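Local coordinates for protein beta-1,3-xylanase (Alcaligenes sp., PDB 2COV) that binds beta-1,3-xylan as the family 31 carbohydrate-binding module of a xylanase, probably holding the enzyme close to its substrate, at residues 39-44 with 67-72. Residues are numbered along the deposited sequence; the frame is centred on the assembly and turned at random.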
loop_
_atom_site.group_PDB
_atom_site.type_symbol
_atom_site.label_atom_id
_atom_site.label_comp_id
_atom_site.label_asym_id
_atom_site.label_seq_id
_atom_site.Cartn_x
_atom_site.Cartn_y
_atom_site.Cartn_z
ATOM N N VAL A 39 -0.967 15.665 4.115
ATOM C CA VAL A 39 -1.546 16.162 2.893
ATOM C C VAL A 39 -0.530 15.881 1.797
ATOM O O VAL A 39 0.633 16.143 1.964
ATOM C CB VAL A 39 -1.798 17.671 3.065
ATOM C CG1 VAL A 39 -2.385 18.191 1.840
ATOM C CG2 VAL A 39 -2.704 17.956 4.282
ATOM N N CYS A 40 -1.005 15.406 0.646
ATOM C CA CYS A 40 -0.088 14.996 -0.432
ATOM C C CYS A 40 -0.588 15.469 -1.780
ATOM O O CYS A 40 -1.806 15.572 -2.038
ATOM C CB CYS A 40 0.051 13.470 -0.528
ATOM S SG CYS A 40 0.060 12.597 1.046
ATOM N N LEU A 41 0.389 15.703 -2.649
ATOM C CA LEU A 41 0.123 16.022 -4.062
ATOM C C LEU A 41 0.960 15.037 -4.865
ATOM O O LEU A 41 2.188 15.000 -4.734
ATOM C CB LEU A 41 0.608 17.462 -4.376
ATOM C CG LEU A 41 0.194 17.990 -5.715
ATOM C CD1 LEU A 41 -1.254 18.348 -5.707
ATOM C CD2 LEU A 41 1.046 19.224 -6.157
ATOM N N ASN A 42 0.300 14.242 -5.685
ATOM C CA ASN A 42 0.981 13.212 -6.423
ATOM C C ASN A 42 1.875 12.335 -5.558
ATOM O O ASN A 42 2.992 11.897 -5.955
ATOM C CB ASN A 42 1.799 13.759 -7.623
ATOM C CG ASN A 42 0.964 14.218 -8.775
ATOM O OD1 ASN A 42 -0.274 14.030 -8.796
ATOM N ND2 ASN A 42 1.588 14.843 -9.748
ATOM N N ASP A 43 1.369 11.986 -4.372
ATOM C CA ASP A 43 2.050 11.090 -3.447
ATOM C C ASP A 43 3.335 11.649 -2.824
ATOM O O ASP A 43 4.119 10.922 -2.226
ATOM C CB ASP A 43 2.342 9.666 -4.046
ATOM C CG ASP A 43 1.196 9.131 -4.839
ATOM O OD1 ASP A 43 1.305 8.962 -6.107
ATOM O OD2 ASP A 43 0.134 8.915 -4.212
ATOM N N TYR A 44 3.546 12.962 -2.957
ATOM C CA TYR A 44 4.570 13.705 -2.194
ATOM C C TYR A 44 3.824 14.266 -0.982
ATOM O O TYR A 44 2.917 15.059 -1.173
ATOM C CB TYR A 44 5.156 14.806 -3.058
ATOM C CG TYR A 44 6.134 15.659 -2.316
ATOM C CD1 TYR A 44 7.453 15.304 -2.243
ATOM C CD2 TYR A 44 5.733 16.828 -1.710
ATOM C CE1 TYR A 44 8.343 16.111 -1.550
ATOM C CE2 TYR A 44 6.669 17.615 -1.017
ATOM C CZ TYR A 44 7.940 17.227 -0.915
ATOM O OH TYR A 44 8.863 18.020 -0.242
ATOM N N TYR A 67 -3.513 16.428 -10.987
ATOM C CA TYR A 67 -2.827 15.954 -9.812
ATOM C C TYR A 67 -3.733 15.016 -9.021
ATOM O O TYR A 67 -4.944 15.223 -8.951
ATOM C CB TYR A 67 -2.490 17.158 -8.896
ATOM C CG TYR A 67 -1.456 18.082 -9.505
ATOM C CD1 TYR A 67 -1.845 19.230 -10.194
ATOM C CD2 TYR A 67 -0.111 17.772 -9.446
ATOM C CE1 TYR A 67 -0.921 20.054 -10.802
ATOM C CE2 TYR A 67 0.846 18.617 -10.052
ATOM C CZ TYR A 67 0.406 19.735 -10.758
ATOM O OH TYR A 67 1.294 20.548 -11.371
ATOM N N LYS A 68 -3.097 14.094 -8.326
ATOM C CA LYS A 68 -3.794 13.295 -7.303
ATOM C C LYS A 68 -3.618 13.997 -5.956
ATOM O O LYS A 68 -2.468 14.238 -5.499
ATOM C CB LYS A 68 -3.209 11.925 -7.237
ATOM C CG LYS A 68 -3.805 11.009 -6.162
ATOM C CD LYS A 68 -2.912 9.715 -6.042
ATOM C CE LYS A 68 -3.280 8.771 -4.964
ATOM N NZ LYS A 68 -2.233 7.666 -5.020
ATOM N N LEU A 69 -4.732 14.319 -5.326
ATOM C CA LEU A 69 -4.676 14.788 -3.918
ATOM C C LEU A 69 -4.826 13.614 -3.004
ATOM O O LEU A 69 -5.669 12.732 -3.254
ATOM C CB LEU A 69 -5.848 15.760 -3.665
ATOM C CG LEU A 69 -6.074 16.921 -4.648
ATOM C CD1 LEU A 69 -7.174 17.861 -4.116
ATOM C CD2 LEU A 69 -4.767 17.641 -4.926
ATOM N N THR A 70 -4.119 13.615 -1.884
ATOM C CA THR A 70 -4.361 12.602 -0.848
ATOM C C THR A 70 -4.341 13.287 0.509
ATOM O O THR A 70 -3.585 14.201 0.775
ATOM C CB THR A 70 -3.239 11.543 -0.821
ATOM O OG1 THR A 70 -3.137 10.940 -2.122
ATOM C CG2 THR A 70 -3.425 10.450 0.200
ATOM N N PHE A 71 -5.265 12.793 1.347
ATOM C CA PHE A 71 -5.291 13.177 2.746
ATOM C C PHE A 71 -5.286 11.912 3.557
ATOM O O PHE A 71 -6.094 10.995 3.323
ATOM C CB PHE A 71 -6.545 13.972 3.092
ATOM C CG PHE A 71 -6.600 14.455 4.519
ATOM C CD1 PHE A 71 -5.594 15.248 5.018
ATOM C CD2 PHE A 71 -7.585 14.111 5.393
ATOM C CE1 PHE A 71 -5.560 15.671 6.337
ATOM C CE2 PHE A 71 -7.614 14.554 6.702
ATOM C CZ PHE A 71 -6.608 15.300 7.161
ATOM N N LYS A 72 -4.308 11.820 4.443
ATOM C CA LYS A 72 -4.156 10.709 5.365
ATOM C C LYS A 72 -4.280 11.204 6.787
ATOM O O LYS A 72 -3.668 12.188 7.141
ATOM C CB LYS A 72 -2.777 10.031 5.223
ATOM C CG LYS A 72 -2.280 9.803 3.851
ATOM C CD LYS A 72 -1.001 9.022 3.810
ATOM C CE LYS A 72 -0.469 8.830 2.407
ATOM N NZ LYS A 72 0.808 8.083 2.378
HETATM O O HOH W 1 -1.348 12.449 -3.626
HETATM O O HOH W 2 -0.597 9.365 -1.741
#
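Val39, Cys40 and Leu41 pair with Phe71, Thr70 and Leu69 as neighbouring antiparallel strands in the all-beta fold of this carbohydrate-binding module, and the type I' turn Leu41–Tyr44 extends the contact beyond the last bridge. The axes of strands 39-41 and 67-72 point 164° apart, close to antiparallel. Cys40 and Thr70 form a hydrogen-bonded pair: Cys40 N donates to Thr70 O at 2.9 Å, and Thr70 N returns a bond to Cys40 O, approaching from above that carbonyl's plane. Val39–Phe71 and Leu41–Leu69 are the flanking non-hydrogen-bonded pairs. Their side chains share the face packed against strand 22-28, where Leu41 CD1 touches both Leu69 CD2 (3.7 Å) and Tyr67 CB (3.6 Å), and Val39 CG2 meets the edge of the Phe71 ring.

At the turn, Asn42 grips Lys68 twice. Asn42 N donates to Lys68 O, while the side chain continues the ladder: Asn42 OD1 accepts from Lys68 N at 2.9 Å, almost in line with its own C=O (166°). The same amide lies obliquely by the Tyr67 ring, planes 32° apart, with Asn42 ND2 3.4 Å from Tyr67 CD2.

On the opposite face, beside the Cys40–Cys45 disulfide, the Lys68 chain runs extended, with CG anti to the backbone N, and its NZ forms a salt bridge with Asp43. Asp43 of a third subunit also packs on Lys68. Thr70 OG1, which is also hydrogen-bonded to Asp85, accepts from two waters. One donates additionally to Lys68 O and accepts from Asp43 N, tying turn to strand; the other donates to Asp43 OD2 at 2.6 Å, the same oxygen whose syn lone pair receives Lys68 NZ at 2.8 Å.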